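Local coordinates for protein peroxisomal acyl-CoA oxidase 1A (Solanum lycopersicum, PDB 2FON) that probably oxidises fatty acyl-CoA with an FAD cofactor, as an acyl-CoA oxidase of peroxisomal beta-oxidation, at residues V301-S312 with F363-Y374. Numbering follows the deposited sequence.
Sequences VYVRQSIVADAS and FRFVGEWLKWLY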
loop_
_atom_site.group_PDB
_atom_site.type_symbol
_atom_site.label_atom_id
_atom_site.label_comp_id
_atom_site.label_asym_id
_atom_site.label_seq_id
_atom_site.Cartn_x
_atom_site.Cartn_y
_atom_site.Cartn_z
ATOM N N VAL B 301 15.803 0.174 -23.439
ATOM C CA VAL B 301 14.913 -0.952 -23.685
ATOM C C VAL B 301 15.254 -2.148 -22.813
ATOM O O VAL B 301 14.354 -2.773 -22.256
ATOM C CB VAL B 301 14.935 -1.365 -25.161
ATOM C CG1 VAL B 301 13.843 -2.388 -25.435
ATOM C CG2 VAL B 301 14.781 -0.129 -26.051
ATOM N N TYR B 302 16.552 -2.438 -22.685
ATOM C CA TYR B 302 17.038 -3.570 -21.921
ATOM C C TYR B 302 16.648 -3.404 -20.462
ATOM O O TYR B 302 16.048 -4.300 -19.858
ATOM C CB TYR B 302 18.560 -3.705 -22.053
ATOM C CG TYR B 302 19.115 -4.920 -21.341
ATOM C CD1 TYR B 302 19.357 -6.122 -22.030
ATOM C CD2 TYR B 302 19.391 -4.874 -19.969
ATOM C CE1 TYR B 302 19.866 -7.247 -21.366
ATOM C CE2 TYR B 302 19.874 -5.983 -19.286
ATOM C CZ TYR B 302 20.119 -7.171 -19.981
ATOM O OH TYR B 302 20.618 -8.258 -19.260
ATOM N N VAL B 303 16.988 -2.260 -19.888
ATOM C CA VAL B 303 16.700 -2.059 -18.498
ATOM C C VAL B 303 15.194 -2.086 -18.238
ATOM O O VAL B 303 14.721 -2.861 -17.398
ATOM C CB VAL B 303 17.289 -0.766 -17.963
ATOM C CG1 VAL B 303 17.053 -0.712 -16.443
ATOM C CG2 VAL B 303 18.783 -0.680 -18.273
ATOM N N ARG B 304 14.431 -1.262 -18.945
ATOM C CA ARG B 304 13.000 -1.278 -18.750
ATOM C C ARG B 304 12.463 -2.722 -18.851
ATOM O O ARG B 304 11.669 -3.153 -18.013
ATOM C CB ARG B 304 12.287 -0.377 -19.756
ATOM C CG ARG B 304 12.782 1.039 -19.862
ATOM C CD ARG B 304 12.470 1.828 -18.638
ATOM N NE ARG B 304 12.706 3.271 -18.769
ATOM C CZ ARG B 304 12.444 4.009 -19.859
ATOM N NH1 ARG B 304 11.906 3.441 -20.954
ATOM N NH2 ARG B 304 12.697 5.329 -19.831
ATOM N N GLN B 305 12.890 -3.472 -19.867
ATOM C CA GLN B 305 12.434 -4.844 -20.052
ATOM C C GLN B 305 12.643 -5.597 -18.752
ATOM O O GLN B 305 11.736 -6.222 -18.211
ATOM C CB GLN B 305 13.214 -5.518 -21.197
ATOM C CG GLN B 305 12.780 -6.959 -21.523
ATOM C CD GLN B 305 13.393 -7.998 -20.576
ATOM O OE1 GLN B 305 14.565 -7.869 -20.160
ATOM N NE2 GLN B 305 12.606 -9.032 -20.233
ATOM N N SER B 306 13.866 -5.508 -18.255
ATOM C CA SER B 306 14.280 -6.188 -17.061
ATOM C C SER B 306 13.385 -5.821 -15.881
ATOM O O SER B 306 13.001 -6.683 -15.093
ATOM C CB SER B 306 15.728 -5.834 -16.789
ATOM O OG SER B 306 16.072 -6.183 -15.482
ATOM N N ILE B 307 13.037 -4.548 -15.766
ATOM C CA ILE B 307 12.131 -4.119 -14.704
ATOM C C ILE B 307 10.688 -4.667 -14.889
ATOM O O ILE B 307 10.013 -5.027 -13.917
ATOM C CB ILE B 307 12.153 -2.572 -14.552
ATOM C CG1 ILE B 307 13.435 -2.152 -13.849
ATOM C CG2 ILE B 307 10.966 -2.104 -13.730
ATOM C CD1 ILE B 307 13.964 -0.698 -14.188
ATOM N N VAL B 308 10.203 -4.710 -16.124
ATOM C CA VAL B 308 8.897 -5.317 -16.348
ATOM C C VAL B 308 8.944 -6.783 -15.966
ATOM O O VAL B 308 8.031 -7.282 -15.351
ATOM C CB VAL B 308 8.391 -5.191 -17.782
ATOM C CG1 VAL B 308 7.090 -5.917 -17.889
ATOM C CG2 VAL B 308 8.215 -3.726 -18.176
ATOM N N ALA B 309 10.012 -7.466 -16.352
ATOM C CA ALA B 309 10.253 -8.837 -15.923
ATOM C C ALA B 309 10.154 -8.985 -14.384
ATOM O O ALA B 309 9.364 -9.788 -13.877
ATOM C CB ALA B 309 11.594 -9.297 -16.421
ATOM N N ASP B 310 10.922 -8.209 -13.640
ATOM C CA ASP B 310 10.765 -8.243 -12.208
ATOM C C ASP B 310 9.326 -7.920 -11.716
ATOM O O ASP B 310 8.908 -8.397 -10.676
ATOM C CB ASP B 310 11.850 -7.426 -11.513
ATOM C CG ASP B 310 13.268 -8.092 -11.620
ATOM O OD1 ASP B 310 13.425 -9.233 -12.221
ATOM O OD2 ASP B 310 14.251 -7.437 -11.116
ATOM N N ALA B 311 8.534 -7.161 -12.467
ATOM C CA ALA B 311 7.152 -6.917 -12.032
ATOM C C ALA B 311 6.363 -8.194 -12.065
ATOM O O ALA B 311 5.712 -8.536 -11.109
ATOM C CB ALA B 311 6.492 -5.863 -12.843
ATOM N N SER B 312 6.461 -8.931 -13.145
ATOM C CA SER B 312 5.838 -10.196 -13.173
ATOM C C SER B 312 6.419 -11.072 -12.075
ATOM O O SER B 312 5.714 -11.921 -11.534
ATOM C CB SER B 312 5.976 -10.855 -14.569
ATOM O OG SER B 312 7.200 -11.519 -14.767
ATOM N N PHE B 363 1.638 -9.484 -17.657
ATOM C CA PHE B 363 2.965 -8.856 -17.530
ATOM C C PHE B 363 4.062 -9.871 -17.846
ATOM O O PHE B 363 5.078 -9.525 -18.411
ATOM C CB PHE B 363 3.193 -8.255 -16.125
ATOM C CG PHE B 363 2.155 -7.202 -15.701
ATOM C CD1 PHE B 363 2.130 -6.735 -14.392
ATOM C CD2 PHE B 363 1.239 -6.689 -16.599
ATOM C CE1 PHE B 363 1.165 -5.776 -13.992
ATOM C CE2 PHE B 363 0.306 -5.740 -16.242
ATOM C CZ PHE B 363 0.249 -5.288 -14.937
ATOM N N ARG B 364 3.856 -11.147 -17.560
ATOM C CA ARG B 364 4.852 -12.107 -18.072
ATOM C C ARG B 364 5.062 -12.049 -19.575
ATOM O O ARG B 364 6.189 -12.182 -20.047
ATOM C CB ARG B 364 4.578 -13.552 -17.703
ATOM C CG ARG B 364 5.839 -14.347 -17.835
ATOM C CD ARG B 364 6.862 -13.882 -16.903
ATOM N NE ARG B 364 7.963 -14.824 -16.805
ATOM C CZ ARG B 364 8.689 -15.029 -15.704
ATOM N NH1 ARG B 364 8.401 -14.382 -14.585
ATOM N NH2 ARG B 364 9.683 -15.923 -15.699
ATOM N N PHE B 365 3.969 -11.837 -20.309
ATOM C CA PHE B 365 3.980 -11.933 -21.756
ATOM C C PHE B 365 4.362 -10.640 -22.384
ATOM O O PHE B 365 5.104 -10.619 -23.365
ATOM C CB PHE B 365 2.643 -12.447 -22.251
ATOM C CG PHE B 365 2.322 -13.859 -21.754
ATOM C CD1 PHE B 365 0.990 -14.253 -21.506
ATOM C CD2 PHE B 365 3.346 -14.769 -21.526
ATOM C CE1 PHE B 365 0.699 -15.509 -21.074
ATOM C CE2 PHE B 365 3.063 -16.047 -21.100
ATOM C CZ PHE B 365 1.737 -16.435 -20.884
ATOM N N VAL B 366 3.934 -9.547 -21.791
ATOM C CA VAL B 366 4.447 -8.274 -22.257
ATOM C C VAL B 366 5.932 -8.249 -21.947
ATOM O O VAL B 366 6.725 -7.766 -22.733
ATOM C CB VAL B 366 3.616 -7.051 -21.764
ATOM C CG1 VAL B 366 4.020 -6.585 -20.396
ATOM C CG2 VAL B 366 3.758 -5.927 -22.742
ATOM N N GLY B 367 6.341 -8.884 -20.870
ATOM C CA GLY B 367 7.771 -9.132 -20.699
ATOM C C GLY B 367 8.505 -9.822 -21.853
ATOM O O GLY B 367 9.611 -9.395 -22.226
ATOM N N GLU B 368 7.933 -10.886 -22.431
ATOM C CA GLU B 368 8.628 -11.584 -23.520
ATOM C C GLU B 368 8.606 -10.726 -24.733
ATOM O O GLU B 368 9.501 -10.812 -25.571
ATOM C CB GLU B 368 7.946 -12.884 -23.918
ATOM C CG GLU B 368 7.973 -14.010 -22.895
ATOM C CD GLU B 368 7.114 -15.215 -23.337
ATOM O OE1 GLU B 368 6.767 -15.334 -24.548
ATOM O OE2 GLU B 368 6.767 -16.030 -22.456
ATOM N N TRP B 369 7.554 -9.931 -24.882
ATOM C CA TRP B 369 7.441 -9.183 -26.109
ATOM C C TRP B 369 8.489 -8.081 -26.106
ATOM O O TRP B 369 8.956 -7.661 -27.171
ATOM C CB TRP B 369 6.019 -8.670 -26.371
ATOM C CG TRP B 369 6.001 -7.734 -27.509
ATOM C CD1 TRP B 369 6.011 -8.056 -28.806
ATOM C CD2 TRP B 369 6.069 -6.305 -27.437
ATOM N NE1 TRP B 369 6.084 -6.914 -29.574
ATOM C CE2 TRP B 369 6.112 -5.827 -28.756
ATOM C CE3 TRP B 369 6.085 -5.391 -26.381
ATOM C CZ2 TRP B 369 6.164 -4.482 -29.068
ATOM C CZ3 TRP B 369 6.138 -4.027 -26.680
ATOM C CH2 TRP B 369 6.192 -3.586 -28.030
ATOM N N LEU B 370 8.922 -7.661 -24.913
ATOM C CA LEU B 370 9.976 -6.635 -24.862
ATOM C C LEU B 370 11.334 -7.186 -25.178
ATOM O O LEU B 370 12.188 -6.487 -25.704
ATOM C CB LEU B 370 9.992 -5.905 -23.545
ATOM C CG LEU B 370 8.856 -4.909 -23.292
ATOM C CD1 LEU B 370 8.965 -4.453 -21.881
ATOM C CD2 LEU B 370 8.902 -3.718 -24.234
ATOM N N LYS B 371 11.521 -8.457 -24.852
ATOM C CA LYS B 371 12.709 -9.219 -25.228
ATOM C C LYS B 371 12.839 -9.097 -26.696
ATOM O O LYS B 371 13.910 -8.817 -27.179
ATOM C CB LYS B 371 12.479 -10.689 -24.908
ATOM C CG LYS B 371 13.689 -11.489 -24.561
ATOM C CD LYS B 371 13.473 -12.153 -23.182
ATOM C CE LYS B 371 14.809 -12.703 -22.618
ATOM N NZ LYS B 371 14.609 -13.407 -21.305
ATOM N N TRP B 372 11.739 -9.305 -27.417
ATOM C CA TRP B 372 11.768 -9.211 -28.882
ATOM C C TRP B 372 12.004 -7.782 -29.291
ATOM O O TRP B 372 12.839 -7.525 -30.146
ATOM C CB TRP B 372 10.490 -9.740 -29.547
ATOM C CG TRP B 372 10.422 -9.459 -31.028
ATOM C CD1 TRP B 372 11.018 -10.185 -32.041
ATOM C CD2 TRP B 372 9.755 -8.359 -31.675
ATOM N NE1 TRP B 372 10.748 -9.612 -33.257
ATOM C CE2 TRP B 372 9.975 -8.493 -33.065
ATOM C CE3 TRP B 372 9.002 -7.265 -31.214
ATOM C CZ2 TRP B 372 9.455 -7.568 -34.004
ATOM C CZ3 TRP B 372 8.480 -6.345 -32.154
ATOM C CH2 TRP B 372 8.708 -6.508 -33.520
ATOM N N LEU B 373 11.278 -6.856 -28.670
ATOM C CA LEU B 373 11.412 -5.458 -29.020
ATOM C C LEU B 373 12.849 -4.984 -28.858
ATOM O O LEU B 373 13.324 -4.145 -29.624
ATOM C CB LEU B 373 10.447 -4.557 -28.241
ATOM C CG LEU B 373 10.589 -3.105 -28.750
ATOM C CD1 LEU B 373 9.924 -2.847 -30.097
ATOM C CD2 LEU B 373 10.123 -2.110 -27.705
ATOM N N TYR B 374 13.546 -5.536 -27.875
ATOM C CA TYR B 374 14.966 -5.213 -27.696
ATOM C C TYR B 374 15.818 -5.683 -28.867
ATOM O O TYR B 374 16.689 -4.950 -29.305
ATOM C CB TYR B 374 15.517 -5.757 -26.366
ATOM C CG TYR B 374 17.022 -5.703 -26.287
ATOM C CD1 TYR B 374 17.673 -4.517 -25.933
ATOM C CD2 TYR B 374 17.800 -6.830 -26.582
ATOM C CE1 TYR B 374 19.072 -4.451 -25.866
ATOM C CE2 TYR B 374 19.189 -6.778 -26.521
ATOM C CZ TYR B 374 19.826 -5.581 -26.164
ATOM O OH TYR B 374 21.212 -5.505 -26.107
#
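Val308 is the knob at the middle of this interface, set into a hole made by Phe363, Val366, Gly367 and Leu370. Its two methyls divide the work: CG1, placed anti to the backbone N (chi1 177°), meets CG1 of Val366, while Val308 CG2 lies 3.8 Å from Leu370 CD1. One turn back, the Gln305 and Leu370 side chains run alongside each other, pointing opposite ways, with Gln305 CG 3.6 Å from Leu370 CB; Gln305 then bends at chi2, which leaves NE2 near the carbonyl oxygen of Gly367. Beyond it Val301 lays CG1 against the backbone and CB of Tyr374, and the outer end closes with a T-shaped pair: the Tyr302 edge points at a face of Tyr374, centroids 5.7 Å apart. Segments 301-312 and 363-374, parts of helices 297-328 and 347-380 in the C-alpha1 helical domain of acyl-CoA oxidases, run antiparallel, and the axes of these two segments approach to 8.4 Å. At the other end Ser312 OG accepts a hydrogen bond from Arg364 NH1 at 3.1 Å, tilted out of the guanidinium plane, and gives one to a lone pair of Ala309 O at 2.9 Å; the two bonds together are likely to hold the hydroxyl in one orientation. With the hydroxyl gone, as in an alanine here, Arg364 NH1 would probably be left without this acceptor and Ala309 O without its side-chain donor. That guanidinium also makes a cation-pi contact with Trp44. Behind the interface, Phe363 rests on Thr403 and Ala406 of helix 389-417 and on Tyr578 of helix 567-585, whereas Ile307 touches Glu443, the predicted proton acceptor.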